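Local coordinates for coat protein (Leviviridae sp., PDB 6YFR), which builds the protein shell of the single-stranded RNA bacteriophage NT-391, with many copies assembling into a virus-like particle, at residues L3-Y8 with T19-T23; I52-I58 with W70-E76; A106-N110 with L119-P123. All blocks are in the same frame, centred on the assembly; numbering follows the deposited sequence.

Contact 1: residues L3-Y8 with T19-T23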
loop_
_atom_site.group_PDB
_atom_site.type_symbol
_atom_site.label_atom_id
_atom_site.label_comp_id
_atom_site.label_asym_id
_atom_site.label_seq_id
_atom_site.Cartn_x
_atom_site.Cartn_y
_atom_site.Cartn_z
ATOM N N LEU A 3 -23.127 4.292 -80.439
ATOM C CA LEU A 3 -22.366 5.534 -80.406
ATOM C C LEU A 3 -21.100 5.404 -81.252
ATOM O O LEU A 3 -20.492 4.331 -81.301
ATOM C CB LEU A 3 -21.996 5.897 -78.969
ATOM C CG LEU A 3 -23.150 6.292 -78.047
ATOM C CD1 LEU A 3 -22.660 6.498 -76.622
ATOM C CD2 LEU A 3 -23.819 7.550 -78.565
ATOM N N PRO A 4 -20.686 6.473 -81.931
ATOM C CA PRO A 4 -19.433 6.427 -82.693
ATOM C C PRO A 4 -18.231 6.531 -81.768
ATOM O O PRO A 4 -18.208 7.336 -80.833
ATOM C CB PRO A 4 -19.539 7.649 -83.611
ATOM C CG PRO A 4 -20.372 8.619 -82.821
ATOM C CD PRO A 4 -21.362 7.778 -82.048
ATOM N N VAL A 5 -17.220 5.703 -82.033
ATOM C CA VAL A 5 -16.059 5.614 -81.158
ATOM C C VAL A 5 -14.779 5.603 -81.981
ATOM O O VAL A 5 -14.757 5.168 -83.137
ATOM C CB VAL A 5 -16.113 4.362 -80.251
ATOM C CG1 VAL A 5 -17.296 4.438 -79.299
ATOM C CG2 VAL A 5 -16.191 3.101 -81.097
ATOM N N THR A 6 -13.708 6.102 -81.371
ATOM C CA THR A 6 -12.353 5.927 -81.878
ATOM C C THR A 6 -11.471 5.421 -80.750
ATOM O O THR A 6 -11.633 5.832 -79.597
ATOM C CB THR A 6 -11.762 7.232 -82.436
ATOM O OG1 THR A 6 -11.914 8.278 -81.466
ATOM C CG2 THR A 6 -12.448 7.624 -83.740
ATOM N N GLN A 7 -10.548 4.524 -81.084
ATOM C CA GLN A 7 -9.702 3.922 -80.065
ATOM C C GLN A 7 -8.735 4.958 -79.508
ATOM O O GLN A 7 -7.890 5.484 -80.239
ATOM C CB GLN A 7 -8.943 2.733 -80.641
ATOM C CG GLN A 7 -8.276 1.886 -79.580
ATOM C CD GLN A 7 -8.225 0.427 -79.964
ATOM O OE1 GLN A 7 -8.683 -0.436 -79.215
ATOM N NE2 GLN A 7 -7.665 0.138 -81.136
ATOM N N TYR A 8 -8.860 5.241 -78.210
ATOM C CA TYR A 8 -8.015 6.198 -77.503
ATOM C C TYR A 8 -6.760 5.536 -76.935
ATOM O O TYR A 8 -5.642 5.927 -77.284
ATOM C CB TYR A 8 -8.836 6.880 -76.399
ATOM C CG TYR A 8 -8.058 7.705 -75.394
ATOM C CD1 TYR A 8 -7.365 8.849 -75.779
ATOM C CD2 TYR A 8 -8.052 7.355 -74.048
ATOM C CE1 TYR A 8 -6.664 9.607 -74.847
ATOM C CE2 TYR A 8 -7.361 8.101 -73.112
ATOM C CZ TYR A 8 -6.670 9.227 -73.514
ATOM O OH TYR A 8 -5.985 9.964 -72.576
ATOM N N THR A 19 -9.278 1.192 -74.326
ATOM C CA THR A 19 -10.340 2.186 -74.209
ATOM C C THR A 19 -10.609 2.867 -75.543
ATOM O O THR A 19 -9.682 3.208 -76.284
ATOM C CB THR A 19 -10.012 3.257 -73.153
ATOM O OG1 THR A 19 -8.865 4.008 -73.564
ATOM C CG2 THR A 19 -9.743 2.622 -71.796
ATOM N N TRP A 20 -11.894 3.055 -75.829
ATOM C CA TRP A 20 -12.388 3.857 -76.937
ATOM C C TRP A 20 -13.101 5.082 -76.382
ATOM O O TRP A 20 -13.790 4.999 -75.358
ATOM C CB TRP A 20 -13.371 3.071 -77.806
ATOM C CG TRP A 20 -12.812 1.854 -78.458
ATOM C CD1 TRP A 20 -12.455 1.721 -79.767
ATOM C CD2 TRP A 20 -12.561 0.586 -77.842
ATOM N NE1 TRP A 20 -11.990 0.450 -80.006
ATOM C CE2 TRP A 20 -12.046 -0.267 -78.840
ATOM C CE3 TRP A 20 -12.716 0.089 -76.546
ATOM C CZ2 TRP A 20 -11.687 -1.585 -78.580
ATOM C CZ3 TRP A 20 -12.358 -1.224 -76.292
ATOM C CH2 TRP A 20 -11.851 -2.045 -77.304
ATOM N N ASN A 21 -12.945 6.211 -77.064
ATOM C CA ASN A 21 -13.667 7.429 -76.732
ATOM C C ASN A 21 -14.816 7.631 -77.710
ATOM O O ASN A 21 -14.682 7.359 -78.910
ATOM C CB ASN A 21 -12.747 8.654 -76.763
ATOM C CG ASN A 21 -11.811 8.719 -75.572
ATOM O OD1 ASN A 21 -11.936 7.945 -74.622
ATOM N ND2 ASN A 21 -10.870 9.655 -75.616
ATOM N N VAL A 22 -15.943 8.107 -77.185
ATOM C CA VAL A 22 -17.091 8.467 -78.009
ATOM C C VAL A 22 -16.813 9.807 -78.674
ATOM O O VAL A 22 -16.534 10.804 -77.998
ATOM C CB VAL A 22 -18.371 8.528 -77.163
ATOM C CG1 VAL A 22 -19.511 9.115 -77.976
ATOM C CG2 VAL A 22 -18.724 7.156 -76.645
ATOM N N THR A 23 -16.894 9.839 -79.998
ATOM C CA THR A 23 -16.563 11.043 -80.745
ATOM C C THR A 23 -17.759 11.987 -80.806
ATOM O O THR A 23 -18.915 11.568 -80.714
ATOM C CB THR A 23 -16.110 10.694 -82.163
ATOM O OG1 THR A 23 -17.137 9.934 -82.814
ATOM C CG2 THR A 23 -14.800 9.886 -82.142
#
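L3-Y8 and T19-T23 meet as the two arms of the N-terminal beta hairpin, an antiparallel pairing at the edge of the subunit's sheet. T6 and N21 form the hydrogen-bonded pair: T6 N reaches N21 O at 2.9 Å and N21 N returns to T6 O. Beyond them, Y8 N bonds to T19 O and T23 N to P4 O; proline has no amide hydrogen to give, but its carbonyl still serves. V5-V22 and Q7-W20 are the flanking non-hydrogen-bonded pairs, with side chains on one face. There CG of Q7 sits over the five-membered ring of W20, a CH-pi contact 4.3 Å from the centroid. CG of Q7 stands anti to the backbone N (chi1 -168°), which lays the flexible chain beside the indole with amide and ring 26° apart. The beta-branched V5 and V22, suited to extended backbone, touch through CG1 and CG2. On the other face, ND2 of N21 comes over the Y8 ring, 3.4 Å from CG, while OG1 of T19 meets that ring's edge. Strand 34-41 continues the sheet beyond W20, and OD1 of N21 accepts from Q34; F104 from the helix of a neighbouring subunit meets W20 edge-to-face.

Contact 2: residues I52-I58 with W70-E76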
loop_
_atom_site.group_PDB
_atom_site.type_symbol
_atom_site.label_atom_id
_atom_site.label_comp_id
_atom_site.label_asym_id
_atom_site.label_seq_id
_atom_site.Cartn_x
_atom_site.Cartn_y
_atom_site.Cartn_z
ATOM N N ILE A 52 -16.664 -5.645 -70.656
ATOM C CA ILE A 52 -16.911 -4.442 -71.443
ATOM C C ILE A 52 -17.704 -3.476 -70.573
ATOM O O ILE A 52 -18.671 -3.876 -69.916
ATOM C CB ILE A 52 -17.672 -4.738 -72.751
ATOM C CG1 ILE A 52 -16.946 -5.789 -73.590
ATOM C CG2 ILE A 52 -17.853 -3.462 -73.564
ATOM C CD1 ILE A 52 -15.814 -5.231 -74.413
ATOM N N SER A 53 -17.305 -2.208 -70.574
ATOM C CA SER A 53 -17.930 -1.199 -69.734
ATOM C C SER A 53 -18.159 0.064 -70.545
ATOM O O SER A 53 -17.231 0.577 -71.177
ATOM C CB SER A 53 -17.062 -0.892 -68.511
ATOM O OG SER A 53 -16.844 -2.062 -67.739
ATOM N N VAL A 54 -19.388 0.562 -70.532
ATOM C CA VAL A 54 -19.738 1.807 -71.201
ATOM C C VAL A 54 -20.104 2.810 -70.120
ATOM O O VAL A 54 -21.081 2.611 -69.381
ATOM C CB VAL A 54 -20.888 1.616 -72.201
ATOM C CG1 VAL A 54 -21.215 2.935 -72.868
ATOM C CG2 VAL A 54 -20.513 0.568 -73.234
ATOM N N TYR A 55 -19.304 3.872 -70.016
ATOM C CA TYR A 55 -19.547 4.976 -69.095
ATOM C C TYR A 55 -19.951 6.186 -69.928
ATOM O O TYR A 55 -19.130 6.727 -70.679
ATOM C CB TYR A 55 -18.302 5.285 -68.265
ATOM C CG TYR A 55 -17.689 4.089 -67.571
ATOM C CD1 TYR A 55 -18.273 3.546 -66.435
ATOM C CD2 TYR A 55 -16.514 3.517 -68.040
ATOM C CE1 TYR A 55 -17.712 2.456 -65.792
ATOM C CE2 TYR A 55 -15.943 2.428 -67.403
ATOM C CZ TYR A 55 -16.547 1.902 -66.280
ATOM O OH TYR A 55 -15.985 0.817 -65.646
ATOM N N TYR A 56 -21.210 6.610 -69.806
ATOM C CA TYR A 56 -21.699 7.803 -70.493
ATOM C C TYR A 56 -22.001 8.864 -69.441
ATOM O O TYR A 56 -22.930 8.708 -68.642
ATOM C CB TYR A 56 -22.937 7.497 -71.332
ATOM C CG TYR A 56 -23.300 8.603 -72.299
ATOM C CD1 TYR A 56 -22.852 8.575 -73.612
ATOM C CD2 TYR A 56 -24.089 9.675 -71.898
ATOM C CE1 TYR A 56 -23.178 9.585 -74.501
ATOM C CE2 TYR A 56 -24.421 10.688 -72.780
ATOM C CZ TYR A 56 -23.962 10.638 -74.079
ATOM O OH TYR A 56 -24.288 11.644 -74.962
ATOM N N TYR A 57 -21.218 9.937 -69.440
ATOM C CA TYR A 57 -21.371 11.003 -68.460
ATOM C C TYR A 57 -22.353 12.033 -69.002
ATOM O O TYR A 57 -22.134 12.604 -70.077
ATOM C CB TYR A 57 -20.017 11.636 -68.146
ATOM C CG TYR A 57 -18.968 10.621 -67.756
ATOM C CD1 TYR A 57 -18.981 10.026 -66.499
ATOM C CD2 TYR A 57 -17.969 10.248 -68.647
ATOM C CE1 TYR A 57 -18.024 9.091 -66.138
ATOM C CE2 TYR A 57 -17.006 9.316 -68.295
ATOM C CZ TYR A 57 -17.038 8.741 -67.040
ATOM O OH TYR A 57 -16.083 7.814 -66.688
ATOM N N ILE A 58 -23.433 12.266 -68.261
ATOM C CA ILE A 58 -24.523 13.122 -68.721
ATOM C C ILE A 58 -24.849 14.134 -67.627
ATOM O O ILE A 58 -24.895 13.775 -66.439
ATOM C CB ILE A 58 -25.746 12.275 -69.121
ATOM C CG1 ILE A 58 -26.848 13.137 -69.737
ATOM C CG2 ILE A 58 -26.279 11.476 -67.933
ATOM C CD1 ILE A 58 -27.991 12.322 -70.312
ATOM N N TRP A 70 -23.043 15.688 -62.501
ATOM C CA TRP A 70 -22.733 14.778 -63.598
ATOM C C TRP A 70 -23.124 13.365 -63.188
ATOM O O TRP A 70 -22.443 12.735 -62.373
ATOM C CB TRP A 70 -21.262 14.867 -63.974
ATOM C CG TRP A 70 -20.953 16.120 -64.701
ATOM C CD1 TRP A 70 -20.544 17.299 -64.159
ATOM C CD2 TRP A 70 -21.056 16.336 -66.111
ATOM N NE1 TRP A 70 -20.371 18.238 -65.148
ATOM C CE2 TRP A 70 -20.682 17.672 -66.356
ATOM C CE3 TRP A 70 -21.421 15.529 -67.192
ATOM C CZ2 TRP A 70 -20.658 18.217 -67.638
ATOM C CZ3 TRP A 70 -21.400 16.072 -68.464
ATOM C CH2 TRP A 70 -21.024 17.405 -68.674
ATOM N N ASP A 71 -24.229 12.879 -63.743
ATOM C CA ASP A 71 -24.614 11.496 -63.549
ATOM C C ASP A 71 -23.890 10.620 -64.566
ATOM O O ASP A 71 -23.398 11.093 -65.596
ATOM C CB ASP A 71 -26.129 11.334 -63.688
ATOM C CG ASP A 71 -26.902 12.296 -62.802
ATOM O OD1 ASP A 71 -26.542 12.439 -61.614
ATOM O OD2 ASP A 71 -27.870 12.911 -63.299
ATOM N N THR A 72 -23.820 9.330 -64.263
ATOM C CA THR A 72 -23.155 8.365 -65.127
ATOM C C THR A 72 -24.137 7.261 -65.483
ATOM O O THR A 72 -24.668 6.587 -64.592
ATOM C CB THR A 72 -21.915 7.778 -64.453
ATOM O OG1 THR A 72 -21.006 8.834 -64.123
ATOM C CG2 THR A 72 -21.227 6.795 -65.380
ATOM N N ILE A 73 -24.393 7.094 -66.777
ATOM C CA ILE A 73 -25.090 5.918 -67.284
ATOM C C ILE A 73 -24.040 4.828 -67.474
ATOM O O ILE A 73 -23.141 4.960 -68.312
ATOM C CB ILE A 73 -25.832 6.219 -68.589
ATOM C CG1 ILE A 73 -26.751 7.428 -68.402
ATOM C CG2 ILE A 73 -26.634 5.013 -69.031
ATOM C CD1 ILE A 73 -27.474 7.846 -69.663
ATOM N N ARG A 74 -24.126 3.775 -66.667
ATOM C CA ARG A 74 -23.160 2.685 -66.676
ATOM C C ARG A 74 -23.805 1.430 -67.236
ATOM O O ARG A 74 -24.907 1.045 -66.817
ATOM C CB ARG A 74 -22.622 2.398 -65.272
ATOM C CG ARG A 74 -21.383 3.181 -64.902
ATOM C CD ARG A 74 -20.809 2.703 -63.579
ATOM N NE ARG A 74 -19.656 3.500 -63.171
ATOM C CZ ARG A 74 -19.732 4.610 -62.442
ATOM N NH1 ARG A 74 -20.913 5.058 -62.035
ATOM N NH2 ARG A 74 -18.630 5.272 -62.120
ATOM N N CYS A 75 -23.109 0.792 -68.175
ATOM C CA CYS A 75 -23.522 -0.498 -68.714
ATOM C C CYS A 75 -22.332 -1.445 -68.663
ATOM O O CYS A 75 -21.311 -1.196 -69.312
ATOM C CB CYS A 75 -24.046 -0.353 -70.142
ATOM S SG CYS A 75 -24.709 -1.872 -70.844
ATOM N N GLU A 76 -22.468 -2.529 -67.903
ATOM C CA GLU A 76 -21.381 -3.462 -67.641
ATOM C C GLU A 76 -21.706 -4.840 -68.200
ATOM O O GLU A 76 -22.863 -5.274 -68.199
ATOM C CB GLU A 76 -21.102 -3.590 -66.135
ATOM C CG GLU A 76 -20.680 -2.302 -65.445
ATOM C CD GLU A 76 -19.219 -1.962 -65.675
ATOM O OE1 GLU A 76 -18.528 -2.735 -66.374
ATOM O OE2 GLU A 76 -18.759 -0.923 -65.149
#
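Y55 and R74 face each other across a non-hydrogen-bonded pair, and their flat groups are turned nearly perpendicular, 79° apart. The arginine approaches the tyrosine at the ring edge: its chain runs extended from CG to NE, passing CD1 and CE1 of the ring, with NE 3.4 Å from CE1. R74 is poorly ordered, so the details of this approach are less certain; CG, CD and NE all lie along the CD1-CE1 edge. The E76 carboxylate lies near Y55 OH and S53, but its exact placement is doubtful.

Farther along the same face, Y57 and T72 lie side by side and point the same way. The threonine hydroxyl OG1 is 3.3 Å from CD1 of the tyrosine, at the ring edge and near its plane. CG of Y57 lies beside the backbone N (chi1 -52°), which places the ring alongside T72. At the start of strand 70-82, the W70 indole presents its edge to the carbonyl of Y57.

On the opposite face I58 and I73 touch through CG2 and CG1 (4.1 Å), with the acidic D71 beside I58 at the end of the strand, and Y56 CB meets I73 CB. Beta-branched isoleucines suit this extended backbone. Three hydrogen-bonded pairs hold the backbones in register: V54-C75, Y56-I73 and I58-D71, each with two bonds.

The hairpin of strands 47-59 and 70-82 ends the sheet within the chain: strand 34-41 borders it through S53 and Y55, and C75 and E76 pair antiparallel with a strand of a neighbouring subunit, so the sheet runs on across the interface.

Contact 3: residues A106-N110 with L119-P123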
loop_
_atom_site.group_PDB
_atom_site.type_symbol
_atom_site.label_atom_id
_atom_site.label_comp_id
_atom_site.label_asym_id
_atom_site.label_seq_id
_atom_site.Cartn_x
_atom_site.Cartn_y
_atom_site.Cartn_z
ATOM N N ALA A 106 -31.773 -8.959 -76.601
ATOM C CA ALA A 106 -32.801 -8.680 -77.601
ATOM C C ALA A 106 -34.195 -8.946 -77.045
ATOM O O ALA A 106 -35.103 -8.122 -77.198
ATOM C CB ALA A 106 -32.553 -9.515 -78.855
ATOM N N LYS A 107 -34.367 -10.084 -76.374
ATOM C CA LYS A 107 -35.675 -10.557 -75.937
ATOM C C LYS A 107 -36.302 -9.626 -74.907
ATOM O O LYS A 107 -37.516 -9.395 -74.930
ATOM C CB LYS A 107 -35.516 -11.965 -75.366
ATOM C CG LYS A 107 -36.730 -12.549 -74.681
ATOM C CD LYS A 107 -36.354 -13.866 -74.003
ATOM C CE LYS A 107 -37.582 -14.632 -73.541
ATOM N NZ LYS A 107 -37.240 -15.898 -72.843
ATOM N N ARG A 108 -35.493 -9.076 -74.004
ATOM C CA ARG A 108 -35.984 -8.286 -72.884
ATOM C C ARG A 108 -35.582 -6.817 -72.986
ATOM O O ARG A 108 -35.389 -6.157 -71.964
ATOM C CB ARG A 108 -35.476 -8.874 -71.568
ATOM C CG ARG A 108 -35.715 -10.365 -71.412
ATOM C CD ARG A 108 -37.196 -10.655 -71.278
ATOM N NE ARG A 108 -37.788 -9.896 -70.181
ATOM C CZ ARG A 108 -39.083 -9.614 -70.087
ATOM N NH1 ARG A 108 -39.922 -10.025 -71.030
ATOM N NH2 ARG A 108 -39.539 -8.915 -69.055
ATOM N N ARG A 109 -35.446 -6.294 -74.207
ATOM C CA ARG A 109 -34.949 -4.930 -74.376
ATOM C C ARG A 109 -35.860 -3.911 -73.696
ATOM O O ARG A 109 -35.388 -3.025 -72.972
ATOM C CB ARG A 109 -34.798 -4.611 -75.863
ATOM C CG ARG A 109 -34.599 -3.140 -76.145
ATOM C CD ARG A 109 -33.968 -2.926 -77.506
ATOM N NE ARG A 109 -33.233 -1.666 -77.546
ATOM C CZ ARG A 109 -32.356 -1.343 -78.488
ATOM N NH1 ARG A 109 -32.103 -2.187 -79.477
ATOM N NH2 ARG A 109 -31.738 -0.171 -78.440
ATOM N N ASN A 110 -37.171 -4.014 -73.923
ATOM C CA ASN A 110 -38.088 -3.052 -73.321
ATOM C C ASN A 110 -38.070 -3.153 -71.803
ATOM O O ASN A 110 -38.046 -2.130 -71.107
ATOM C CB ASN A 110 -39.505 -3.268 -73.846
ATOM C CG ASN A 110 -39.593 -3.148 -75.352
ATOM O OD1 ASN A 110 -38.787 -2.461 -75.978
ATOM N ND2 ASN A 110 -40.567 -3.830 -75.945
ATOM N N LEU A 119 -43.035 -6.382 -68.407
ATOM C CA LEU A 119 -43.227 -6.114 -69.823
ATOM C C LEU A 119 -42.998 -7.393 -70.627
ATOM O O LEU A 119 -42.071 -8.156 -70.332
ATOM C CB LEU A 119 -42.279 -5.019 -70.311
ATOM C CG LEU A 119 -42.398 -3.657 -69.628
ATOM C CD1 LEU A 119 -41.517 -2.637 -70.330
ATOM C CD2 LEU A 119 -43.843 -3.204 -69.611
ATOM N N PRO A 120 -43.819 -7.657 -71.636
ATOM C CA PRO A 120 -43.620 -8.857 -72.455
ATOM C C PRO A 120 -42.324 -8.770 -73.245
ATOM O O PRO A 120 -41.709 -7.710 -73.377
ATOM C CB PRO A 120 -44.841 -8.863 -73.379
ATOM C CG PRO A 120 -45.262 -7.426 -73.451
ATOM C CD PRO A 120 -44.953 -6.841 -72.102
ATOM N N ASP A 121 -41.908 -9.921 -73.770
ATOM C CA ASP A 121 -40.734 -9.967 -74.628
ATOM C C ASP A 121 -40.890 -8.997 -75.791
ATOM O O ASP A 121 -41.997 -8.741 -76.272
ATOM C CB ASP A 121 -40.511 -11.379 -75.174
ATOM C CG ASP A 121 -40.151 -12.379 -74.096
ATOM O OD1 ASP A 121 -39.690 -11.960 -73.012
ATOM O OD2 ASP A 121 -40.324 -13.592 -74.344
ATOM N N ASN A 122 -39.768 -8.442 -76.230
ATOM C CA ASN A 122 -39.781 -7.620 -77.427
ATOM C C ASN A 122 -40.215 -8.464 -78.623
ATOM O O ASN A 122 -39.847 -9.642 -78.717
ATOM C CB ASN A 122 -38.399 -7.015 -77.683
ATOM C CG ASN A 122 -38.145 -5.769 -76.858
ATOM O OD1 ASN A 122 -38.003 -5.833 -75.635
ATOM N ND2 ASN A 122 -38.071 -4.626 -77.527
ATOM N N PRO A 123 -41.005 -7.905 -79.548
ATOM C CA PRO A 123 -41.397 -8.635 -80.756
ATOM C C PRO A 123 -40.197 -8.924 -81.654
ATOM O O PRO A 123 -39.363 -8.050 -81.895
ATOM C CB PRO A 123 -42.381 -7.682 -81.438
ATOM C CG PRO A 123 -42.014 -6.328 -80.923
ATOM C CD PRO A 123 -41.579 -6.550 -79.508
ATOM O OXT PRO A 123 -40.034 -10.037 -82.153
#
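N122 reaches across to the bend between two helices and uses its backbone and its side chain on different partners. Its backbone N gives a hydrogen bond to K107 O at 2.8 Å, satisfying a carbonyl at the last residue of helix 90-107, where the helix no longer supplies an amide to receive it. Its amide OD1 takes the backbone N-H of N110 at the start of helix 109-114. That bond is nearly straight (172° at the hydrogen) and arrives in the carbonyl plane on a lone pair of OD1. Asparagine suits the place because the other half of the amide can donate: ND2 gives a weak bond to OD1 of N110, with the two amide planes 45° apart.

R108 stands between the two helices, the first residue to leave the one and the N-cap position of the next. This helical C-terminal part follows the antiparallel sheet, an order of hairpin, sheet and C-terminal helices consistent with the RNA-phage coat protein fold, and here its very last residues fold back on the helix junction. The arginine chain, bent at chi2 and chi3, curls round to the tail. Both NH1 and NH2 grip the single carbonyl oxygen of L119 end-on, each at 2.9 Å. NH1 is shared, for it also forms a salt bridge with OD1 of D121 at 2.8 Å, met on the anti side of the carboxylate. The third nitrogen, NE, bonds to OE1 of Q37 of a neighbouring subunit, giving all three guanidinium nitrogens of this buried residue a partner.

The methylenes of K107 run past the D121 carboxylate; the opposite charges are near each other but beyond a salt bridge, NZ 4.1 Å from OD2. R109 leads its guanidinium away from the tail, to a salt bridge with D99 of the neighbouring subunit.

From the N terminus the three contacts follow in series; none nests in or crosses another. Contact 1 closes the loop of the first hairpin, pairing the outermost strand 5-9 with strand 16-22. After strand 34-41 in the middle of the sheet, contact 2 closes the hairpin of strands 47-59 and 70-82 at the far border. The two touch where L3 CD1 meets Y56 CD1 at 3.7 Å. The chain then enters helix 90-107, and contact 3 closes the last turn of the chain, around helix 109-114, by bringing the C-terminal tail back to the helix junction, its centre about 22 Å from that of contact 2. All three reach a neighbouring subunit.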